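Local coordinates for protein lantibiotic dehydratase (Microbispora corallina, PDB 5EHK) that probably dehydrates serine and threonine residues of the precursor peptide of the lantibiotic NAI-107, using glutamyl-tRNA to activate their hydroxyl groups, at residues P818-R823 against P884-R889; R383-R388 against G518-V523. All coordinates share one frame; numbering follows the deposited sequence.

Contact 1 of 2, residues P818-R823 against P884-R889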
ATOM      1  N   PRO A 818      30.349 -18.609  16.996  1.00 55.47           N
ATOM      2  CA  PRO A 818      31.629 -18.146  16.437  1.00 56.02           C
ATOM      3  C   PRO A 818      31.516 -16.634  16.174  1.00 44.80           C
ATOM      4  O   PRO A 818      32.446 -15.868  16.428  1.00 34.23           O
ATOM      5  CB  PRO A 818      31.752 -18.929  15.126  1.00 41.99           C
ATOM      6  CG  PRO A 818      30.348 -19.214  14.716  1.00 47.15           C
ATOM      7  CD  PRO A 818      29.490 -19.250  15.983  1.00 50.29           C
ATOM      8  N   TRP A 819      30.351 -16.226  15.682  1.00 41.61           N
ATOM      9  CA  TRP A 819      30.044 -14.829  15.430  1.00 41.94           C
ATOM     10  C   TRP A 819      29.105 -14.214  16.490  1.00 42.05           C
ATOM     11  O   TRP A 819      28.083 -14.805  16.860  1.00 45.86           O
ATOM     12  CB  TRP A 819      29.374 -14.683  14.059  1.00 43.11           C
ATOM     13  CG  TRP A 819      29.854 -15.631  12.981  1.00 51.91           C
ATOM     14  CD1 TRP A 819      29.308 -16.846  12.650  1.00 52.29           C
ATOM     15  CD2 TRP A 819      30.923 -15.406  12.047  1.00 52.86           C
ATOM     16  NE1 TRP A 819      29.999 -17.407  11.601  1.00 54.07           N
ATOM     17  CE2 TRP A 819      30.989 -16.542  11.205  1.00 54.97           C
ATOM     18  CE3 TRP A 819      31.843 -14.364  11.849  1.00 40.26           C
ATOM     19  CZ2 TRP A 819      31.935 -16.658  10.176  1.00 48.65           C
ATOM     20  CZ3 TRP A 819      32.782 -14.479  10.829  1.00 37.07           C
ATOM     21  CH2 TRP A 819      32.823 -15.619  10.010  1.00 46.08           C
ATOM     22  N   LEU A 820      29.456 -13.013  16.941  1.00 29.11           N
ATOM     23  CA  LEU A 820      28.532 -12.109  17.606  1.00 21.01           C
ATOM     24  C   LEU A 820      28.037 -11.082  16.572  1.00 21.94           C
ATOM     25  O   LEU A 820      28.849 -10.333  16.011  1.00 18.99           O
ATOM     26  CB  LEU A 820      29.290 -11.402  18.705  1.00 18.79           C
ATOM     27  CG  LEU A 820      28.542 -10.687  19.808  1.00 24.64           C
ATOM     28  CD1 LEU A 820      27.443 -11.594  20.352  1.00 28.22           C
ATOM     29  CD2 LEU A 820      29.551 -10.349  20.907  1.00 26.37           C
ATOM     30  N   TYR A 821      26.733 -11.075  16.272  1.00 18.90           N
ATOM     31  CA  TYR A 821      26.176 -10.145  15.266  1.00 16.65           C
ATOM     32  C   TYR A 821      25.130  -9.194  15.864  1.00 21.21           C
ATOM     33  O   TYR A 821      23.999  -9.597  16.156  1.00 22.65           O
ATOM     34  CB  TYR A 821      25.581 -10.936  14.113  1.00 17.96           C
ATOM     35  CG  TYR A 821      25.523 -10.217  12.791  1.00 25.02           C
ATOM     36  CD1 TYR A 821      26.484  -9.261  12.448  1.00 21.66           C
ATOM     37  CD2 TYR A 821      24.588 -10.592  11.811  1.00 24.37           C
ATOM     38  CE1 TYR A 821      26.470  -8.631  11.185  1.00 20.03           C
ATOM     39  CE2 TYR A 821      24.574  -9.982  10.547  1.00 18.61           C
ATOM     40  CZ  TYR A 821      25.516  -9.002  10.234  1.00 20.37           C
ATOM     41  OH  TYR A 821      25.503  -8.382   8.984  1.00 20.15           O
ATOM     42  N   LEU A 822      25.511  -7.932  16.035  1.00 18.56           N
ATOM     43  CA  LEU A 822      24.659  -6.927  16.664  1.00 12.01           C
ATOM     44  C   LEU A 822      23.873  -6.106  15.674  1.00 11.93           C
ATOM     45  O   LEU A 822      24.415  -5.659  14.663  1.00 12.28           O
ATOM     46  CB  LEU A 822      25.526  -5.971  17.451  1.00 14.28           C
ATOM     47  CG  LEU A 822      26.149  -6.543  18.704  1.00 15.63           C
ATOM     48  CD1 LEU A 822      27.337  -5.685  19.065  1.00 16.01           C
ATOM     49  CD2 LEU A 822      25.114  -6.492  19.791  1.00 13.46           C
ATOM     50  N   ARG A 823      22.599  -5.865  15.985  1.00 14.57           N
ATOM     51  CA  ARG A 823      21.810  -4.876  15.246  1.00 11.81           C
ATOM     52  C   ARG A 823      21.562  -3.634  16.066  1.00  9.12           C
ATOM     53  O   ARG A 823      20.898  -3.673  17.090  1.00 10.25           O
ATOM     54  CB  ARG A 823      20.498  -5.460  14.829  1.00 16.27           C
ATOM     55  CG  ARG A 823      20.653  -6.704  14.025  1.00 19.50           C
ATOM     56  CD  ARG A 823      19.312  -7.014  13.408  1.00 30.14           C
ATOM     57  NE  ARG A 823      19.289  -8.352  12.844  1.00 33.66           N
ATOM     58  CZ  ARG A 823      18.299  -9.201  13.062  1.00 28.97           C
ATOM     59  NH1 ARG A 823      17.282  -8.831  13.853  1.00 26.49           N
ATOM     60  NH2 ARG A 823      18.343 -10.407  12.510  1.00 23.46           N
ATOM     61  N   PRO A 884      28.646  -8.831  27.699  1.00 29.38           N
ATOM     62  CA  PRO A 884      28.111  -7.974  28.757  1.00 25.00           C
ATOM     63  C   PRO A 884      28.809  -6.623  28.852  1.00 25.71           C
ATOM     64  O   PRO A 884      28.186  -5.666  29.322  1.00 30.10           O
ATOM     65  CB  PRO A 884      28.359  -8.796  30.023  1.00 24.88           C
ATOM     66  CG  PRO A 884      28.493 -10.197  29.540  1.00 29.73           C
ATOM     67  CD  PRO A 884      29.201 -10.079  28.248  1.00 30.61           C
ATOM     68  N   GLU A 885      30.053  -6.517  28.406  1.00 22.76           N
ATOM     69  CA  GLU A 885      30.687  -5.204  28.404  1.00 22.31           C
ATOM     70  C   GLU A 885      29.980  -4.326  27.376  1.00 22.99           C
ATOM     71  O   GLU A 885      29.594  -3.195  27.668  1.00 22.33           O
ATOM     72  CB  GLU A 885      32.190  -5.301  28.129  1.00 22.72           C
ATOM     73  CG  GLU A 885      32.855  -3.940  27.983  1.00 23.74           C
ATOM     74  CD  GLU A 885      34.383  -3.987  27.958  1.00 33.10           C
ATOM     75  OE1 GLU A 885      34.963  -5.102  28.050  1.00 29.92           O
ATOM     76  OE2 GLU A 885      34.996  -2.894  27.815  1.00 31.89           O
ATOM     77  N   ILE A 886      29.823  -4.884  26.180  1.00 22.61           N
ATOM     78  CA  ILE A 886      29.083  -4.300  25.083  1.00 18.45           C
ATOM     79  C   ILE A 886      27.658  -3.885  25.481  1.00 23.16           C
ATOM     80  O   ILE A 886      27.215  -2.760  25.182  1.00 22.20           O
ATOM     81  CB  ILE A 886      29.003  -5.311  23.925  1.00 16.80           C
ATOM     82  CG1 ILE A 886      30.199  -5.140  22.998  1.00 23.85           C
ATOM     83  CG2 ILE A 886      27.795  -5.075  23.066  1.00 20.33           C
ATOM     84  CD1 ILE A 886      30.082  -5.966  21.704  1.00 22.91           C
ATOM     85  N   GLY A 887      26.940  -4.783  26.145  1.00 15.52           N
ATOM     86  CA  GLY A 887      25.565  -4.511  26.501  1.00 18.82           C
ATOM     87  C   GLY A 887      25.412  -3.349  27.463  1.00 17.92           C
ATOM     88  O   GLY A 887      24.499  -2.537  27.341  1.00 19.16           O
ATOM     89  N   ALA A 888      26.277  -3.283  28.458  1.00 15.78           N
ATOM     90  CA  ALA A 888      26.200  -2.181  29.398  1.00 19.60           C
ATOM     91  C   ALA A 888      26.411  -0.846  28.665  1.00 24.54           C
ATOM     92  O   ALA A 888      25.722   0.134  28.944  1.00 24.31           O
ATOM     93  CB  ALA A 888      27.206  -2.357  30.533  1.00 14.31           C
ATOM     94  N   ARG A 889      27.375  -0.798  27.746  1.00 19.04           N
ATOM     95  CA  ARG A 889      27.573   0.410  26.960  1.00 20.90           C
ATOM     96  C   ARG A 889      26.342   0.705  26.084  1.00 18.44           C
ATOM     97  O   ARG A 889      25.929   1.861  25.959  1.00 17.83           O
ATOM     98  CB  ARG A 889      28.867   0.337  26.131  1.00 25.03           C
ATOM     99  CG  ARG A 889      30.135  -0.058  26.922  1.00 30.47           C
ATOM    100  CD  ARG A 889      30.411   0.814  28.160  1.00 35.32           C
ATOM    101  NE  ARG A 889      31.071   2.085  27.849  1.00 44.28           N
ATOM    102  CZ  ARG A 889      32.391   2.249  27.715  1.00 48.15           C
ATOM    103  NH1 ARG A 889      33.228   1.226  27.845  1.00 39.56           N
ATOM    104  NH2 ARG A 889      32.879   3.450  27.436  1.00 53.87           N
TER
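Leu-822 of strand 819-824 and Ile-886 of helix 875-895 point at one another and meet tip to tip. The apolar contact rests on methyl groups: Leu-822 CD1 lies 3.8 Å from Ile-886 CD1 and 4.1 Å from Ile-886 CG2, so one leucine methyl touches both branches of the isoleucine. Leu-822 holds CG opposite its own carbonyl carbon (chi1 -71°), and Ile-886 stretches CG1 and CD1 out toward the strand with chi2 at -171°. Leu-820, two residues earlier on the same side of the strand, adds a looser approach, its CD2 standing 4.5 Å from Ile-886 CD1. Leucine and isoleucine suit a gap of 9.9 Å between the CA atoms of Leu-822 and Ile-886: each reaches its middle, and both end in methyls with no polar group to satisfy.

The strand's backbone hydrogen bonds go to its sheet neighbours: Leu-820 pairs with Phe-871 and Leu-822 with Val-869, while Tyr-821 and Arg-823 bond on the other flank, at Gly-905 and Glu-903. Leu-820 and Leu-822 project from the face of this four-stranded antiparallel sheet on which helix 875-895 packs, in the C-terminal region of the dehydratase.

Polar and aromatic interactions lie elsewhere. Arg-823 forms a salt bridge with Glu-903, and Tyr-821 meets Tyr-907 edge-to-face. With methyl groups alone meeting between the two segments, their attachment depends on dispersion and the exclusion of water, with little directional constraint.

Contact 2 of 2, residues R383-R388 against G518-V523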
ATOM      1  N   ARG A 383     -12.620 -16.457 -39.144  1.00 26.65           N
ATOM      2  CA  ARG A 383     -11.356 -16.855 -38.525  1.00 28.66           C
ATOM      3  C   ARG A 383     -10.328 -15.717 -38.535  1.00 29.02           C
ATOM      4  O   ARG A 383      -9.576 -15.538 -37.588  1.00 32.13           O
ATOM      5  CB  ARG A 383     -10.769 -18.060 -39.250  1.00 32.33           C
ATOM      6  CG  ARG A 383      -9.495 -18.616 -38.626  1.00 32.05           C
ATOM      7  CD  ARG A 383      -8.647 -19.299 -39.680  1.00 34.29           C
ATOM      8  NE  ARG A 383      -8.055 -20.549 -39.218  1.00 35.11           N
ATOM      9  CZ  ARG A 383      -8.274 -21.739 -39.772  1.00 37.71           C
ATOM     10  NH1 ARG A 383      -9.087 -21.865 -40.815  1.00 37.40           N
ATOM     11  NH2 ARG A 383      -7.675 -22.814 -39.281  1.00 35.75           N
ATOM     12  N   THR A 384     -10.316 -14.926 -39.594  1.00 30.18           N
ATOM     13  CA  THR A 384      -9.398 -13.800 -39.683  1.00 27.49           C
ATOM     14  C   THR A 384      -9.804 -12.630 -38.784  1.00 24.08           C
ATOM     15  O   THR A 384      -8.948 -11.888 -38.298  1.00 21.66           O
ATOM     16  CB  THR A 384      -9.211 -13.375 -41.154  1.00 23.43           C
ATOM     17  OG1 THR A 384      -8.399 -14.367 -41.785  1.00 23.42           O
ATOM     18  CG2 THR A 384      -8.517 -12.004 -41.281  1.00 20.64           C
ATOM     19  N   GLU A 385     -11.110 -12.462 -38.580  1.00 26.01           N
ATOM     20  CA  GLU A 385     -11.607 -11.387 -37.720  1.00 26.80           C
ATOM     21  C   GLU A 385     -11.129 -11.681 -36.310  1.00 25.68           C
ATOM     22  O   GLU A 385     -10.442 -10.870 -35.689  1.00 26.59           O
ATOM     23  CB  GLU A 385     -13.138 -11.291 -37.776  1.00 21.00           C
ATOM     24  CG  GLU A 385     -13.756 -10.052 -37.095  1.00 23.70           C
ATOM     25  CD  GLU A 385     -13.243  -8.692 -37.619  1.00 29.88           C
ATOM     26  OE1 GLU A 385     -13.356  -8.401 -38.832  1.00 33.06           O
ATOM     27  OE2 GLU A 385     -12.749  -7.890 -36.795  1.00 37.13           O
ATOM     28  N   ILE A 386     -11.446 -12.880 -35.844  1.00 19.48           N
ATOM     29  CA  ILE A 386     -11.058 -13.311 -34.531  1.00 17.22           C
ATOM     30  C   ILE A 386      -9.556 -13.244 -34.329  1.00 20.21           C
ATOM     31  O   ILE A 386      -9.099 -12.765 -33.304  1.00 25.09           O
ATOM     32  CB  ILE A 386     -11.564 -14.720 -34.272  1.00 20.55           C
ATOM     33  CG1 ILE A 386     -13.094 -14.726 -34.383  1.00 16.11           C
ATOM     34  CG2 ILE A 386     -11.084 -15.229 -32.910  1.00 13.91           C
ATOM     35  CD1 ILE A 386     -13.694 -16.067 -34.206  1.00 16.60           C
ATOM     36  N   GLU A 387      -8.774 -13.651 -35.312  1.00 20.87           N
ATOM     37  CA  GLU A 387      -7.329 -13.536 -35.159  1.00 21.04           C
ATOM     38  C   GLU A 387      -6.861 -12.094 -35.020  1.00 24.55           C
ATOM     39  O   GLU A 387      -5.893 -11.828 -34.302  1.00 30.73           O
ATOM     40  CB  GLU A 387      -6.603 -14.196 -36.318  1.00 19.84           C
ATOM     41  CG  GLU A 387      -6.849 -15.679 -36.372  1.00 25.33           C
ATOM     42  CD  GLU A 387      -6.209 -16.332 -37.571  1.00 27.97           C
ATOM     43  OE1 GLU A 387      -5.641 -15.602 -38.407  1.00 27.35           O
ATOM     44  OE2 GLU A 387      -6.305 -17.569 -37.692  1.00 28.84           O
ATOM     45  N   ARG A 388      -7.530 -11.165 -35.700  1.00 25.01           N
ATOM     46  CA  ARG A 388      -7.120  -9.763 -35.662  1.00 28.71           C
ATOM     47  C   ARG A 388      -7.558  -9.142 -34.321  1.00 26.66           C
ATOM     48  O   ARG A 388      -6.922  -8.231 -33.794  1.00 24.07           O
ATOM     49  CB  ARG A 388      -7.732  -8.987 -36.840  1.00 27.36           C
ATOM     50  CG  ARG A 388      -6.974  -9.142 -38.178  1.00 43.43           C
ATOM     51  CD  ARG A 388      -7.362  -8.069 -39.228  1.00 49.07           C
ATOM     52  NE  ARG A 388      -6.538  -6.862 -39.120  1.00 61.92           N
ATOM     53  CZ  ARG A 388      -6.279  -6.019 -40.123  1.00 61.69           C
ATOM     54  NH1 ARG A 388      -6.791  -6.227 -41.331  1.00 56.12           N
ATOM     55  NH2 ARG A 388      -5.507  -4.958 -39.910  1.00 56.64           N
ATOM     56  N   GLY A 518     -19.493 -11.357 -45.439  1.00 44.06           N
ATOM     57  CA  GLY A 518     -18.776 -10.459 -44.551  1.00 43.47           C
ATOM     58  C   GLY A 518     -19.631  -9.485 -43.771  1.00 45.41           C
ATOM     59  O   GLY A 518     -19.119  -8.598 -43.075  1.00 43.40           O
ATOM     60  N   THR A 519     -20.942  -9.649 -43.878  1.00 48.59           N
ATOM     61  CA  THR A 519     -21.851  -8.857 -43.059  1.00 50.40           C
ATOM     62  C   THR A 519     -22.181  -9.660 -41.804  1.00 46.05           C
ATOM     63  O   THR A 519     -23.116 -10.472 -41.763  1.00 38.20           O
ATOM     64  CB  THR A 519     -23.100  -8.389 -43.851  1.00 50.94           C
ATOM     65  OG1 THR A 519     -22.722  -7.281 -44.684  1.00 55.12           O
ATOM     66  CG2 THR A 519     -24.224  -7.926 -42.911  1.00 38.75           C
ATOM     67  N   PHE A 520     -21.335  -9.452 -40.797  1.00 49.59           N
ATOM     68  CA  PHE A 520     -21.449 -10.140 -39.518  1.00 40.10           C
ATOM     69  C   PHE A 520     -20.731  -9.343 -38.442  1.00 38.01           C
ATOM     70  O   PHE A 520     -19.968  -8.410 -38.724  1.00 35.76           O
ATOM     71  CB  PHE A 520     -20.857 -11.550 -39.581  1.00 30.30           C
ATOM     72  CG  PHE A 520     -19.369 -11.569 -39.720  1.00 36.12           C
ATOM     73  CD1 PHE A 520     -18.557 -11.670 -38.604  1.00 33.74           C
ATOM     74  CD2 PHE A 520     -18.775 -11.468 -40.960  1.00 37.83           C
ATOM     75  CE1 PHE A 520     -17.196 -11.667 -38.731  1.00 31.80           C
ATOM     76  CE2 PHE A 520     -17.407 -11.476 -41.090  1.00 34.97           C
ATOM     77  CZ  PHE A 520     -16.617 -11.572 -39.974  1.00 37.04           C
ATOM     78  N   ARG A 521     -20.989  -9.723 -37.201  1.00 35.11           N
ATOM     79  CA  ARG A 521     -20.282  -9.159 -36.075  1.00 32.69           C
ATOM     80  C   ARG A 521     -19.699 -10.301 -35.257  1.00 28.78           C
ATOM     81  O   ARG A 521     -20.348 -11.332 -35.091  1.00 30.71           O
ATOM     82  CB  ARG A 521     -21.240  -8.316 -35.224  1.00 32.02           C
ATOM     83  CG  ARG A 521     -20.951  -6.816 -35.254  1.00 28.10           C
ATOM     84  CD  ARG A 521     -20.955  -6.297 -36.660  1.00 37.71           C
ATOM     85  NE  ARG A 521     -21.091  -4.846 -36.735  1.00 46.88           N
ATOM     86  CZ  ARG A 521     -21.058  -4.160 -37.874  1.00 44.79           C
ATOM     87  NH1 ARG A 521     -20.904  -4.800 -39.019  1.00 42.49           N
ATOM     88  NH2 ARG A 521     -21.195  -2.842 -37.873  1.00 47.63           N
ATOM     89  N   VAL A 522     -18.469 -10.146 -34.777  1.00 30.43           N
ATOM     90  CA  VAL A 522     -17.960 -11.049 -33.729  1.00 32.30           C
ATOM     91  C   VAL A 522     -18.012 -10.355 -32.362  1.00 27.18           C
ATOM     92  O   VAL A 522     -17.425  -9.280 -32.176  1.00 23.95           O
ATOM     93  CB  VAL A 522     -16.512 -11.473 -33.967  1.00 30.51           C
ATOM     94  CG1 VAL A 522     -16.062 -12.427 -32.848  1.00 25.40           C
ATOM     95  CG2 VAL A 522     -16.375 -12.124 -35.310  1.00 20.98           C
ATOM     96  N   VAL A 523     -18.720 -10.948 -31.413  1.00 22.69           N
ATOM     97  CA  VAL A 523     -18.857 -10.322 -30.104  1.00 24.04           C
ATOM     98  C   VAL A 523     -18.114 -11.153 -29.039  1.00 30.69           C
ATOM     99  O   VAL A 523     -18.453 -12.323 -28.812  1.00 29.74           O
ATOM    100  CB  VAL A 523     -20.339 -10.150 -29.740  1.00 23.77           C
ATOM    101  CG1 VAL A 523     -20.505  -9.562 -28.332  1.00 29.81           C
ATOM    102  CG2 VAL A 523     -21.008  -9.267 -30.761  1.00 23.26           C
TER
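Val-522 takes the aliphatic part of Glu-385 on one methyl and Ile-386 on the other, and this is the close part of the contact between helix segment 383-388 and strand 521-524. Val-522 CG2 lies 3.8 Å from Glu-385 CG, the two side chains running antiparallel alongside one another. On the other branch, Val-522 CG1 stands 4.1 Å from Ile-386 CG1, and here the side chains lie roughly perpendicular. A beta-branched valine suits the place, since its two methyls spread to serve neighbouring helix residues. Phe-520 completes the tight part: its ring presents an edge to Glu-385, with CZ 4.1 Å from Glu-385 CB and CE1 4.1 Å from Glu-385 CG.

The arrangement is a helix laid against a strand of the N-terminal dehydratase region. Val-522 is bonded through its backbone to Arg-684 and Leu-686, and Val-505 of the adjoining antiparallel strand 500-508 touches both Ile-386 and Val-522. Just upstream, Gly-518 ends helix 512-516 in a Schellman motif, its positive phi of 105° being easily adopted by glycine.

Glu-385 is buried, but the bend at chi2 (57°) lets its methylene groups pack while the carboxylate finds polar partners: OE2 accepts a hydrogen bond from Arg-684 N and shares another with Thr-685 OG1. On the solvent side of the helix, by contrast, Thr-384 and Arg-388 are exposed and take no part. Across the strand, the CB of the partly exposed Arg-521 points away from the helix, and its guanidinium has a long, weak ion pair with Glu-769.

How the contacts relate
Contact 2 comes first along the chain and is complete before contact 1 begins. The two lie on opposite sides of the chain's centre, with their own centres 73 Å apart and their nearest atoms about 53 Å apart, and they share no helix, strand or sheet. Contact 2 lies in the N-terminal dehydratase region, contact 1 in the C-terminal one. In such tRNA-dependent dehydratases the N-terminal part is associated with glutamylation and the C-terminal part with glutamate elimination, so the contacts lie in parts of the chain probably given to different steps. At this separation neither packing can act directly on the other.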